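Local coordinates for protein dihydroorotase (Agrobacterium tumefaciens, PDB 2OGJ) that deacetylates acetyl-(R)-mandelate in vitro and, less efficiently, acetyl glycolate, as a metal-dependent hydrolase with a binuclear zinc centre in a TIM barrel, at residues A15-T20 against A384-A389; D37-G42 against L53-D58; G44-V49 against A347-F352; I69-V74 against L335-R340; V351-D356 against E376-V381. All coordinates share one frame; numbering follows the deposited sequence.

Contact 1: residues A15-T20 against A384-A389; sequences APILLT and AEAIAA
Apolar contact carries most of this meeting, and Ile-17 is its main member. Its CG1 lies anti to the carbonyl carbon, beside the backbone N (chi1 -54°). The branch then runs on extended (chi2 179°), so CD1 is the part that reaches residues 384-389. There CD1 meets the methyl of Ala-386, with Ile-17 CD1 3.8 Å from Ala-386 CB. The CB of Ala-386 points toward Ile-17, so the two groups meet methyl to methyl. Ile-17 CD1 also lies against the backbone ahead of Ala-386, 4.2 Å from Glu-385 C. The second apolar group is the methyl of Ala-384. It comes up to the backbone of the N-terminal segment, with Ala-384 CB 3.9 Å from Ala-15 O.

Hydrogen bonding plays no part between the two segments. Their backbones are too far apart to pair, with Ile-17 CA 8.2 Å from Ala-386 CA. Each strand bonds within its own sheet instead. Ile-17 pairs with Ile-40, and Leu-18 with Thr-59 and Arg-61. On the other side, Ile-387 pairs with Ala-380.

No salt bridge joins the two segments. Glu-385, whose CB points away from residues 15-20, pairs with Arg-126. The side chain of Arg-61 touches both Ile-17 and Ala-386.

Two sheets thus face each other through Ile-17 and the methyls of Ala-384 and Ala-386, one holding the first strand of the chain and the other its last. This is consistent with the small beta-sandwich domain of many amidohydrolases, which the two chain ends build together beside the TIM barrel.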
# COMPACT_ATOMS: atom_id res chain seq x y z
N ALA A 15 40.60 34.44 -29.86
CA ALA A 15 40.55 35.73 -30.55
C ALA A 15 39.39 36.60 -30.07
O ALA A 15 38.35 36.09 -29.65
CB ALA A 15 40.45 35.51 -32.07
N PRO A 16 39.56 37.94 -30.12
CA PRO A 16 38.51 38.87 -29.70
C PRO A 16 37.39 38.97 -30.73
O PRO A 16 37.54 38.56 -31.88
CB PRO A 16 39.27 40.18 -29.54
CG PRO A 16 40.33 40.08 -30.57
CD PRO A 16 40.81 38.66 -30.40
N ILE A 17 36.24 39.49 -30.32
CA ILE A 17 35.12 39.61 -31.23
C ILE A 17 34.58 41.01 -31.19
O ILE A 17 34.61 41.67 -30.15
CB ILE A 17 33.95 38.69 -30.85
CG1 ILE A 17 34.40 37.24 -30.70
CG2 ILE A 17 32.87 38.80 -31.91
CD1 ILE A 17 33.26 36.32 -30.31
N LEU A 18 34.06 41.45 -32.32
CA LEU A 18 33.47 42.75 -32.40
C LEU A 18 32.07 42.59 -32.97
O LEU A 18 31.89 42.25 -34.13
CB LEU A 18 34.30 43.67 -33.29
CG LEU A 18 33.63 45.02 -33.53
CD1 LEU A 18 33.50 45.75 -32.21
CD2 LEU A 18 34.43 45.84 -34.52
N LEU A 19 31.07 42.77 -32.11
CA LEU A 19 29.69 42.69 -32.53
C LEU A 19 29.33 44.12 -32.90
O LEU A 19 29.41 45.02 -32.06
CB LEU A 19 28.77 42.24 -31.38
CG LEU A 19 28.85 40.78 -30.94
CD1 LEU A 19 30.26 40.46 -30.46
CD2 LEU A 19 27.85 40.55 -29.84
N THR A 20 28.96 44.34 -34.15
CA THR A 20 28.60 45.68 -34.56
C THR A 20 27.10 45.75 -34.83
O THR A 20 26.45 44.73 -35.06
CB THR A 20 29.38 46.11 -35.83
OG1 THR A 20 29.10 45.20 -36.91
CG2 THR A 20 30.89 46.10 -35.54
N ALA A 384 34.22 34.68 -25.34
CA ALA A 384 34.76 34.91 -26.68
C ALA A 384 34.12 34.06 -27.77
O ALA A 384 34.26 34.36 -28.96
CB ALA A 384 36.26 34.67 -26.69
N GLU A 385 33.42 32.99 -27.39
CA GLU A 385 32.78 32.13 -28.38
C GLU A 385 31.49 32.79 -28.85
O GLU A 385 30.77 33.40 -28.06
CB GLU A 385 32.48 30.75 -27.77
CG GLU A 385 32.42 29.60 -28.79
CD GLU A 385 31.98 28.27 -28.17
OE1 GLU A 385 32.49 27.90 -27.09
OE2 GLU A 385 31.13 27.59 -28.78
N ALA A 386 31.20 32.68 -30.13
CA ALA A 386 29.98 33.25 -30.68
C ALA A 386 29.32 32.10 -31.41
O ALA A 386 29.80 31.65 -32.45
CB ALA A 386 30.30 34.36 -31.64
N ILE A 387 28.22 31.60 -30.87
CA ILE A 387 27.53 30.49 -31.51
C ILE A 387 26.35 30.90 -32.39
O ILE A 387 25.51 31.69 -31.98
CB ILE A 387 27.03 29.47 -30.47
CG1 ILE A 387 28.20 28.96 -29.63
CG2 ILE A 387 26.37 28.30 -31.17
CD1 ILE A 387 28.60 29.88 -28.52
N ALA A 388 26.31 30.37 -33.60
CA ALA A 388 25.21 30.67 -34.51
C ALA A 388 23.96 30.01 -33.97
O ALA A 388 23.90 28.78 -33.82
CB ALA A 388 25.52 30.13 -35.92
N ALA A 389 22.96 30.83 -33.67
CA ALA A 389 21.69 30.35 -33.14
C ALA A 389 20.62 30.37 -34.22
O ALA A 389 20.75 31.07 -35.23
CB ALA A 389 21.24 31.22 -31.95

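Contact 2: residues D37-G42 against L53-D58; sequences DILIGG and LQAPAD
Two leucine torsions set up this contact. Leu-39 holds CG anti to the backbone N (chi1 -179°), which carries its branch away from strand 37-40 toward the loop 53-58. Leu-53 holds CG beside its own backbone N (chi1 -32°). This puts its CD1 against the strand.

Leu-53 CD1 does the touching on the loop side. Leu-53 CD1 lies 3.6 Å from Asp-37 O and 3.9 Å from Leu-39 CB, so it rests alongside the strand backbone at the root of the Leu-39 side chain. The far end of Leu-39 meets the next bump of the loop, with Leu-39 CD1 3.9 Å from Ala-55 CB. Leu-39 therefore sits between Leu-53 at its base and Ala-55 at its tip. Asp-58 approaches more loosely, its OD2 4.4 Å from Leu-39 CD1. The carboxylate of Asp-37 is engaged elsewhere, where OD2 accepts from the backbone N of Asn-21.

Ile-38 and Ile-40 point to the other face of the sheet and touch Phe-349. The loop covers the face that bears Leu-39. It is a crossover connection that joins strands 46-50 and 59-61, the two outermost strands of a four-stranded mixed sheet.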
# COMPACT_ATOMS: atom_id res chain seq x y z
N ASP A 37 28.09 49.05 -30.73
CA ASP A 37 29.01 47.99 -31.13
C ASP A 37 29.65 47.52 -29.81
O ASP A 37 29.87 48.33 -28.91
CB ASP A 37 30.11 48.52 -32.07
CG ASP A 37 29.56 49.07 -33.40
OD1 ASP A 37 30.39 49.39 -34.27
OD2 ASP A 37 28.33 49.19 -33.58
N ILE A 38 29.92 46.23 -29.70
CA ILE A 38 30.53 45.70 -28.49
C ILE A 38 31.79 44.92 -28.85
O ILE A 38 31.79 44.13 -29.80
CB ILE A 38 29.56 44.76 -27.72
CG1 ILE A 38 28.21 45.47 -27.52
CG2 ILE A 38 30.13 44.39 -26.36
CD1 ILE A 38 27.15 44.61 -26.84
N LEU A 39 32.86 45.17 -28.11
CA LEU A 39 34.13 44.48 -28.34
C LEU A 39 34.43 43.48 -27.22
O LEU A 39 34.53 43.86 -26.04
CB LEU A 39 35.26 45.50 -28.42
CG LEU A 39 36.64 44.90 -28.70
CD1 LEU A 39 36.66 44.39 -30.12
CD2 LEU A 39 37.73 45.93 -28.51
N ILE A 40 34.55 42.21 -27.58
CA ILE A 40 34.86 41.17 -26.59
C ILE A 40 36.34 40.81 -26.67
O ILE A 40 36.86 40.53 -27.75
CB ILE A 40 34.06 39.88 -26.84
CG1 ILE A 40 32.59 40.21 -27.16
CG2 ILE A 40 34.16 38.99 -25.62
CD1 ILE A 40 31.85 40.87 -26.05
N GLY A 41 37.01 40.81 -25.52
CA GLY A 41 38.42 40.46 -25.47
C GLY A 41 38.63 38.95 -25.53
O GLY A 41 37.71 38.19 -25.22
N GLY A 42 39.82 38.53 -25.94
CA GLY A 42 40.13 37.11 -26.03
C GLY A 42 39.87 36.36 -24.73
O GLY A 42 39.79 35.13 -24.71
N LEU A 53 33.56 51.32 -32.56
CA LEU A 53 34.89 51.01 -32.07
C LEU A 53 35.82 50.49 -33.16
O LEU A 53 35.38 50.16 -34.25
CB LEU A 53 34.79 49.96 -30.96
CG LEU A 53 33.52 50.05 -30.11
CD1 LEU A 53 33.44 48.85 -29.19
CD2 LEU A 53 33.51 51.34 -29.33
N GLN A 54 37.11 50.43 -32.85
CA GLN A 54 38.10 49.92 -33.79
C GLN A 54 38.69 48.66 -33.18
O GLN A 54 38.76 48.55 -31.95
CB GLN A 54 39.18 50.95 -34.01
CG GLN A 54 38.72 52.25 -34.66
CD GLN A 54 37.77 53.04 -33.78
OE1 GLN A 54 38.09 53.37 -32.64
NE2 GLN A 54 36.60 53.36 -34.31
N ALA A 55 39.10 47.70 -34.01
CA ALA A 55 39.67 46.46 -33.48
C ALA A 55 40.88 45.94 -34.27
O ALA A 55 41.12 46.37 -35.41
CB ALA A 55 38.58 45.38 -33.42
N PRO A 56 41.66 45.02 -33.67
CA PRO A 56 42.85 44.41 -34.27
C PRO A 56 42.54 43.51 -35.47
O PRO A 56 42.04 43.97 -36.51
CB PRO A 56 43.45 43.60 -33.11
CG PRO A 56 42.95 44.32 -31.88
CD PRO A 56 41.52 44.61 -32.26
N ALA A 57 42.88 42.23 -35.33
CA ALA A 57 42.61 41.21 -36.34
C ALA A 57 41.64 40.27 -35.63
O ALA A 57 42.07 39.33 -34.94
CB ALA A 57 43.89 40.49 -36.72
N ASP A 58 40.35 40.52 -35.79
CA ASP A 58 39.33 39.73 -35.11
C ASP A 58 37.99 39.58 -35.83
O ASP A 58 37.59 40.44 -36.62
CB ASP A 58 39.08 40.34 -33.74
CG ASP A 58 38.93 41.85 -33.80
OD1 ASP A 58 39.96 42.55 -33.85
OD2 ASP A 58 37.78 42.33 -33.80

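Contact 3: residues G44-V49 against A347-F352; sequences GKIAAV and ADFTVF
The ring of Phe-349 is met at its edge. Ile-46 CD1 sits near the ring plane, 3.6 Å from Phe-349 CZ, and the two side chains cross obliquely. The tip of the ring is also the part nearest the base of the branch, with Phe-349 CZ 4.1 Å from Ile-46 CG1. The ring also touches Ile-40, Ile-69 and Leu-341.

Ile-46 reaches across by an extended branch. CG1 lies beside the backbone N (chi1 -54°) and CD1 continues away from it (chi2 171°). On the way, Ile-46 CG1 passes 4.4 Å from Ala-347 CB.

This is where two sheets of the amidohydrolase fold are joined. Strand 46-50 belongs to the small N-terminal sheet, and strand 348-362 to the large mixed sheet that also holds strand 68-75. Ala-47 and Ala-48 lie opposite Leu-39 as a classic beta bulge within the small sheet.

A single backbone hydrogen bond crosses between the segments. Ala-347 N donates to Gly-44 O over 2.9 Å, fairly straight (159°) and in the carbonyl plane. Gly-44 has a positive phi, a conformation that suits glycine. The methyl of Ala-347 lies close to the same acceptor, with Ala-347 CB 3.8 Å from Gly-44 O. The backbone of Ala-347 is also hydrogen-bonded to that of Gly-383, just after strand 368-382.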
# COMPACT_ATOMS: atom_id res chain seq x y z
N GLY A 44 37.20 36.77 -23.17
CA GLY A 44 35.75 36.77 -23.11
C GLY A 44 35.17 37.89 -22.28
O GLY A 44 34.08 37.76 -21.73
N LYS A 45 35.89 39.01 -22.19
CA LYS A 45 35.39 40.14 -21.42
C LYS A 45 35.22 41.38 -22.28
O LYS A 45 36.02 41.66 -23.17
CB LYS A 45 36.31 40.42 -20.23
CG LYS A 45 36.35 39.30 -19.23
CD LYS A 45 37.27 39.56 -18.06
CE LYS A 45 37.28 38.37 -17.11
NZ LYS A 45 38.23 38.52 -15.97
N ILE A 46 34.14 42.11 -22.00
CA ILE A 46 33.81 43.33 -22.73
C ILE A 46 34.93 44.37 -22.63
O ILE A 46 35.15 44.98 -21.58
CB ILE A 46 32.49 43.94 -22.19
CG1 ILE A 46 31.38 42.89 -22.22
CG2 ILE A 46 32.10 45.17 -23.02
CD1 ILE A 46 30.12 43.30 -21.52
N ALA A 47 35.64 44.56 -23.74
CA ALA A 47 36.75 45.51 -23.81
C ALA A 47 36.22 46.92 -24.01
O ALA A 47 36.69 47.87 -23.39
CB ALA A 47 37.69 45.15 -24.95
N ALA A 48 35.21 47.04 -24.87
CA ALA A 48 34.63 48.35 -25.13
C ALA A 48 33.21 48.30 -25.68
O ALA A 48 32.76 47.29 -26.22
CB ALA A 48 35.53 49.11 -26.09
N VAL A 49 32.50 49.41 -25.52
CA VAL A 49 31.14 49.54 -26.02
C VAL A 49 30.95 50.97 -26.51
O VAL A 49 31.06 51.93 -25.73
CB VAL A 49 30.10 49.23 -24.92
CG1 VAL A 49 28.69 49.35 -25.49
CG2 VAL A 49 30.35 47.84 -24.38
N ALA A 347 31.37 38.61 -21.30
CA ALA A 347 30.34 38.70 -22.33
C ALA A 347 29.42 37.50 -22.23
O ALA A 347 29.87 36.35 -22.20
CB ALA A 347 30.97 38.76 -23.70
N ASP A 348 28.12 37.77 -22.16
CA ASP A 348 27.13 36.71 -22.05
C ASP A 348 25.83 37.23 -22.66
O ASP A 348 24.88 37.57 -21.94
CB ASP A 348 26.95 36.33 -20.57
CG ASP A 348 26.11 35.09 -20.38
OD1 ASP A 348 25.99 34.58 -19.25
OD2 ASP A 348 25.55 34.62 -21.39
N PHE A 349 25.80 37.30 -23.99
CA PHE A 349 24.63 37.83 -24.69
C PHE A 349 23.83 36.83 -25.52
O PHE A 349 24.12 35.64 -25.57
CB PHE A 349 25.06 38.98 -25.62
CG PHE A 349 26.03 39.93 -25.01
CD1 PHE A 349 27.28 40.09 -25.57
CD2 PHE A 349 25.70 40.67 -23.89
CE1 PHE A 349 28.21 40.97 -25.02
CE2 PHE A 349 26.61 41.56 -23.32
CZ PHE A 349 27.86 41.71 -23.89
N THR A 350 22.80 37.34 -26.17
CA THR A 350 21.96 36.56 -27.05
C THR A 350 21.42 37.58 -28.04
O THR A 350 20.65 38.48 -27.70
CB THR A 350 20.79 35.83 -26.30
OG1 THR A 350 19.84 35.32 -27.25
CG2 THR A 350 20.10 36.77 -25.34
N VAL A 351 21.88 37.44 -29.27
CA VAL A 351 21.50 38.32 -30.35
C VAL A 351 20.28 37.73 -31.06
O VAL A 351 20.31 36.58 -31.49
CB VAL A 351 22.68 38.46 -31.31
CG1 VAL A 351 22.32 39.38 -32.45
CG2 VAL A 351 23.88 38.97 -30.53
N PHE A 352 19.22 38.53 -31.16
CA PHE A 352 17.97 38.07 -31.78
C PHE A 352 17.23 39.20 -32.45
O PHE A 352 17.40 40.37 -32.11
CB PHE A 352 17.05 37.47 -30.72
CG PHE A 352 16.54 38.48 -29.71
CD1 PHE A 352 15.26 39.05 -29.84
CD2 PHE A 352 17.33 38.84 -28.62
CE1 PHE A 352 14.77 39.95 -28.89
CE2 PHE A 352 16.86 39.74 -27.66
CZ PHE A 352 15.57 40.29 -27.80

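Contact 4: residues I69-V74 against L335-R340; sequences ISPGWV and LDMENR
Pro-71 is the bump, and selenomethionine Met-337 lies against it. The Met-337 chain leaves its backbone with CG anti to N (chi1 -164°) and bends at chi3, about the CG-SE bond (-85°). The bend lays CG, SE and CE across the CB-CG side of the ring, at about a right angle. Met-337 SE is 3.8 Å from Pro-71 CG, and the terminal methyl Met-337 CE is 4.0 Å from Pro-71 CB.

The same methyl also faces Val-74. Val-74 CG2 comes within 4.4 Å of Met-337 CE, and the same CG2 lies 4.4 Å from Leu-335 CD2. The valine branch thus points at the place where Leu-335 and Met-337 come side by side. Pro-329 and Ala-330 of helix 327-332 add to the walls here. Pro-329 touches Val-74, and Ala-330 touches both Leu-335 and Met-337.

Strand 68-75 leads directly into the HxH pair His-77 and His-79, which bind zinc. This is the hallmark of the first barrel strand in amidohydrolases. The side chain of Val-74 is about 9 Å from that of His-77. The segment 335-340, in the loop after helix 327-332, packs against Pro-71 and Val-74 of this strand.

Arg-340 comes in beside Met-337, with Arg-340 NE 4.3 Å from Pro-71 CB at an oblique angle. One face of the Arg-340 guanidinium has Met-337 CA 3.9 Å above its plane, offset toward the rim. The loop itself is shaped by an Asx turn, in which Glu-338 N donates to Asp-336 OD1 over 3.3 Å from above the carboxylate plane.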
# COMPACT_ATOMS: atom_id res chain seq x y z
N ILE A 69 20.08 42.79 -28.89
CA ILE A 69 21.06 42.04 -28.12
C ILE A 69 20.68 42.24 -26.65
O ILE A 69 20.41 43.37 -26.21
CB ILE A 69 22.52 42.53 -28.33
CG1 ILE A 69 23.47 41.56 -27.64
CG2 ILE A 69 22.72 43.94 -27.76
CD1 ILE A 69 24.92 41.79 -27.94
N SER A 70 20.64 41.14 -25.91
CA SER A 70 20.27 41.19 -24.49
C SER A 70 21.13 40.20 -23.74
O SER A 70 21.88 39.42 -24.34
CB SER A 70 18.79 40.79 -24.30
OG SER A 70 18.57 39.42 -24.57
N PRO A 71 21.08 40.25 -22.40
CA PRO A 71 21.91 39.27 -21.71
C PRO A 71 21.40 37.89 -22.13
O PRO A 71 20.23 37.76 -22.51
CB PRO A 71 21.66 39.59 -20.23
CG PRO A 71 20.36 40.35 -20.24
CD PRO A 71 20.45 41.18 -21.47
N GLY A 72 22.27 36.88 -22.13
CA GLY A 72 21.86 35.55 -22.54
C GLY A 72 20.55 35.08 -21.95
O GLY A 72 20.32 35.19 -20.75
N TRP A 73 19.67 34.55 -22.81
CA TRP A 73 18.38 34.05 -22.37
C TRP A 73 18.54 32.94 -21.35
O TRP A 73 19.44 32.11 -21.46
CB TRP A 73 17.59 33.53 -23.56
CG TRP A 73 17.14 34.60 -24.50
CD1 TRP A 73 17.14 35.95 -24.28
CD2 TRP A 73 16.55 34.39 -25.79
NE1 TRP A 73 16.57 36.60 -25.36
CE2 TRP A 73 16.20 35.66 -26.30
CE3 TRP A 73 16.27 33.25 -26.56
CZ2 TRP A 73 15.59 35.83 -27.55
CZ3 TRP A 73 15.67 33.41 -27.80
CH2 TRP A 73 15.33 34.69 -28.28
N VAL A 74 17.64 32.95 -20.36
CA VAL A 74 17.61 31.97 -19.28
C VAL A 74 16.31 31.15 -19.33
O VAL A 74 15.23 31.69 -19.12
CB VAL A 74 17.65 32.67 -17.89
CG1 VAL A 74 17.63 31.62 -16.80
CG2 VAL A 74 18.88 33.55 -17.76
N LEU A 335 21.29 34.57 -10.12
CA LEU A 335 22.27 34.85 -11.16
C LEU A 335 22.36 36.36 -11.27
O LEU A 335 21.37 37.02 -11.58
CB LEU A 335 21.83 34.27 -12.50
CG LEU A 335 22.74 34.58 -13.68
CD1 LEU A 335 24.18 34.16 -13.34
CD2 LEU A 335 22.23 33.86 -14.95
N ASP A 336 23.55 36.92 -11.02
CA ASP A 336 23.70 38.36 -11.09
C ASP A 336 23.58 38.85 -12.52
O ASP A 336 24.29 38.36 -13.39
CB ASP A 336 25.04 38.81 -10.55
CG ASP A 336 25.33 40.25 -10.89
OD1 ASP A 336 24.47 41.10 -10.57
OD2 ASP A 336 26.40 40.54 -11.46
N MSE A 337 22.70 39.81 -12.75
CA MSE A 337 22.50 40.32 -14.11
C MSE A 337 22.56 41.85 -14.19
O MSE A 337 21.92 42.48 -15.03
CB MSE A 337 21.17 39.78 -14.66
CG MSE A 337 21.02 39.91 -16.15
SE MSE A 337 19.91 38.69 -16.80
CE MSE A 337 21.00 37.37 -16.97
N GLU A 338 23.36 42.45 -13.32
CA GLU A 338 23.50 43.89 -13.29
C GLU A 338 24.76 44.33 -14.02
O GLU A 338 25.67 43.53 -14.23
CB GLU A 338 23.54 44.40 -11.85
CG GLU A 338 22.26 44.17 -11.06
CD GLU A 338 21.01 44.71 -11.76
OE1 GLU A 338 19.91 44.60 -11.18
OE2 GLU A 338 21.12 45.26 -12.89
N ASN A 339 24.78 45.60 -14.40
CA ASN A 339 25.92 46.20 -15.08
C ASN A 339 26.55 45.28 -16.11
O ASN A 339 27.75 45.36 -16.35
CB ASN A 339 27.00 46.59 -14.06
CG ASN A 339 26.55 47.72 -13.14
OD1 ASN A 339 25.59 47.59 -12.37
ND2 ASN A 339 27.25 48.86 -13.22
N ARG A 340 25.76 44.41 -16.73
CA ARG A 340 26.29 43.46 -17.70
C ARG A 340 27.01 44.04 -18.91
O ARG A 340 27.81 43.34 -19.53
CB ARG A 340 25.17 42.52 -18.15
CG ARG A 340 24.69 41.61 -17.04
CD ARG A 340 25.59 40.41 -16.86
NE ARG A 340 24.94 39.22 -17.40
CZ ARG A 340 24.92 38.04 -16.81
NH1 ARG A 340 25.54 37.87 -15.64
NH2 ARG A 340 24.29 37.02 -17.37

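Contact 5: residues V351-D356 against E376-V381; sequences VFDLVD and EPRYAV
Strands 348-362 and 368-382 form an antiparallel beta hairpin, and a classic beta bulge interrupts it here. Arg-378 and Tyr-379 both lie opposite Val-351.

The bulge gives Val-351 O two donors. Arg-378 N reaches Val-351 O over 2.6 Å, in the carbonyl plane. Tyr-379 N reaches Val-351 O over 3.1 Å, also in plane and on a lone pair. Val-351 N donates back to Tyr-379 O over 2.6 Å, nearly along the C=O axis. Beyond the bulge the register shifts by one. Asp-353 and Glu-376 then form a hydrogen-bonded pair: Asp-353 N donates to Glu-376 O over 3.0 Å, with the donor above the carbonyl plane, and Glu-376 N donates to Asp-353 O over 2.9 Å. Phe-352 and Pro-377 lie between as a non-hydrogen-bonded pair. Phe-352 CA makes a CA-H...O contact with Glu-376 O.

Side chains on the face with Val-351 add to the pairing. Val-351 and Tyr-379 lie side by side and point the same way, with Val-351 CB at the edge of the tyrosine ring. That ring also takes part in a cation-pi contact with Arg-61.

The carboxylate of Asp-353 is used at both oxygens. OD1 accepts from Ala-67 N, just before strand 68-75. OD2 accepts from Arg-378 in a salt bridge. The two planes stand 84° apart, so the guanidinium meets the carboxylate through one nitrogen: Arg-378 NE lies 3.0 Å from Asp-353 OD2, on its anti lone pair.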
# COMPACT_ATOMS: atom_id res chain seq x y z
N VAL A 351 21.88 37.44 -29.27
CA VAL A 351 21.50 38.32 -30.35
C VAL A 351 20.28 37.73 -31.06
O VAL A 351 20.31 36.58 -31.49
CB VAL A 351 22.68 38.46 -31.31
CG1 VAL A 351 22.32 39.38 -32.45
CG2 VAL A 351 23.88 38.97 -30.53
N PHE A 352 19.22 38.53 -31.16
CA PHE A 352 17.97 38.07 -31.78
C PHE A 352 17.23 39.20 -32.45
O PHE A 352 17.40 40.37 -32.11
CB PHE A 352 17.05 37.47 -30.72
CG PHE A 352 16.54 38.48 -29.71
CD1 PHE A 352 15.26 39.05 -29.84
CD2 PHE A 352 17.33 38.84 -28.62
CE1 PHE A 352 14.77 39.95 -28.89
CE2 PHE A 352 16.86 39.74 -27.66
CZ PHE A 352 15.57 40.29 -27.80
N ASP A 353 16.38 38.81 -33.40
CA ASP A 353 15.55 39.76 -34.11
C ASP A 353 14.09 39.48 -33.77
O ASP A 353 13.76 38.44 -33.22
CB ASP A 353 15.77 39.61 -35.61
CG ASP A 353 16.93 40.44 -36.11
OD1 ASP A 353 16.93 41.66 -35.81
OD2 ASP A 353 17.83 39.89 -36.80
N LEU A 354 13.23 40.44 -34.09
CA LEU A 354 11.81 40.29 -33.85
C LEU A 354 11.20 40.63 -35.21
O LEU A 354 10.92 41.79 -35.49
CB LEU A 354 11.34 41.28 -32.78
CG LEU A 354 10.01 41.03 -32.07
CD1 LEU A 354 8.98 42.01 -32.55
CD2 LEU A 354 9.57 39.59 -32.31
N VAL A 355 11.00 39.61 -36.04
CA VAL A 355 10.47 39.78 -37.39
C VAL A 355 8.99 39.48 -37.64
O VAL A 355 8.34 38.76 -36.87
CB VAL A 355 11.28 38.92 -38.38
CG1 VAL A 355 12.76 39.13 -38.13
CG2 VAL A 355 10.93 37.46 -38.21
N ASP A 356 8.47 40.02 -38.73
CA ASP A 356 7.08 39.79 -39.10
C ASP A 356 6.94 38.41 -39.69
O ASP A 356 7.81 37.95 -40.45
CB ASP A 356 6.60 40.82 -40.11
CG ASP A 356 6.43 42.20 -39.51
OD1 ASP A 356 5.88 42.30 -38.39
OD2 ASP A 356 6.82 43.18 -40.17
N GLU A 376 13.54 35.60 -33.04
CA GLU A 376 14.40 34.73 -33.81
C GLU A 376 15.86 34.91 -33.41
O GLU A 376 16.51 35.89 -33.81
CB GLU A 376 14.19 35.00 -35.31
CG GLU A 376 14.37 33.76 -36.16
CD GLU A 376 13.08 33.30 -36.82
OE1 GLU A 376 11.99 33.70 -36.35
OE2 GLU A 376 13.15 32.54 -37.82
N PRO A 377 16.40 33.99 -32.60
CA PRO A 377 17.79 34.08 -32.16
C PRO A 377 18.78 33.95 -33.30
O PRO A 377 18.58 33.15 -34.21
CB PRO A 377 17.91 32.96 -31.12
CG PRO A 377 16.88 31.98 -31.53
CD PRO A 377 15.72 32.85 -31.95
N ARG A 378 19.84 34.75 -33.24
CA ARG A 378 20.92 34.80 -34.25
C ARG A 378 22.23 34.28 -33.69
O ARG A 378 22.84 33.36 -34.24
CB ARG A 378 21.05 36.21 -34.76
CG ARG A 378 20.39 36.42 -36.10
CD ARG A 378 18.91 36.16 -36.03
NE ARG A 378 18.21 36.89 -37.09
CZ ARG A 378 17.36 36.36 -37.96
NH1 ARG A 378 17.06 35.07 -37.92
NH2 ARG A 378 16.79 37.14 -38.86
N TYR A 379 22.65 34.84 -32.59
CA TYR A 379 23.88 34.38 -31.98
C TYR A 379 23.81 34.39 -30.52
O TYR A 379 23.22 35.30 -29.91
CB TYR A 379 25.06 35.32 -32.22
CG TYR A 379 25.33 35.56 -33.69
CD1 TYR A 379 24.64 36.53 -34.40
CD2 TYR A 379 26.30 34.81 -34.33
CE1 TYR A 379 24.90 36.75 -35.72
CE2 TYR A 379 26.56 35.02 -35.68
CZ TYR A 379 25.85 35.99 -36.37
OH TYR A 379 26.10 36.20 -37.72
N ALA A 380 24.42 33.36 -29.99
CA ALA A 380 24.59 33.26 -28.59
C ALA A 380 26.08 33.30 -28.39
O ALA A 380 26.81 32.42 -28.83
CB ALA A 380 24.03 31.97 -28.02
N VAL A 381 26.53 34.34 -27.69
CA VAL A 381 27.91 34.65 -27.43
C VAL A 381 28.25 34.49 -25.98
O VAL A 381 27.84 35.29 -25.14
CB VAL A 381 28.20 36.11 -27.82
CG1 VAL A 381 29.68 36.38 -27.91
CG2 VAL A 381 27.54 36.44 -29.15

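From the N terminus, strand 17-20 opens contact 1, whose partner comes almost at the chain's end, so all the other contacts fall within its span. Contact 2 closes a short loop from strand 36-40 to the loop 53-58 that leads into strand 59-61. Contact 3 opens inside that loop and closes far on at 347-352, so the two cross. Contact 4 lies wholly within the span of contact 3. Contact 5 starts on the strand where contact 3 ends and closes the hairpin with strand 368-382, which is followed by strand 385-388 of contact 1. Contacts 1 and 3 tie the small N-terminal sheet to the large one. Contact 4 joins the first barrel strand to the loop after helix 327-332.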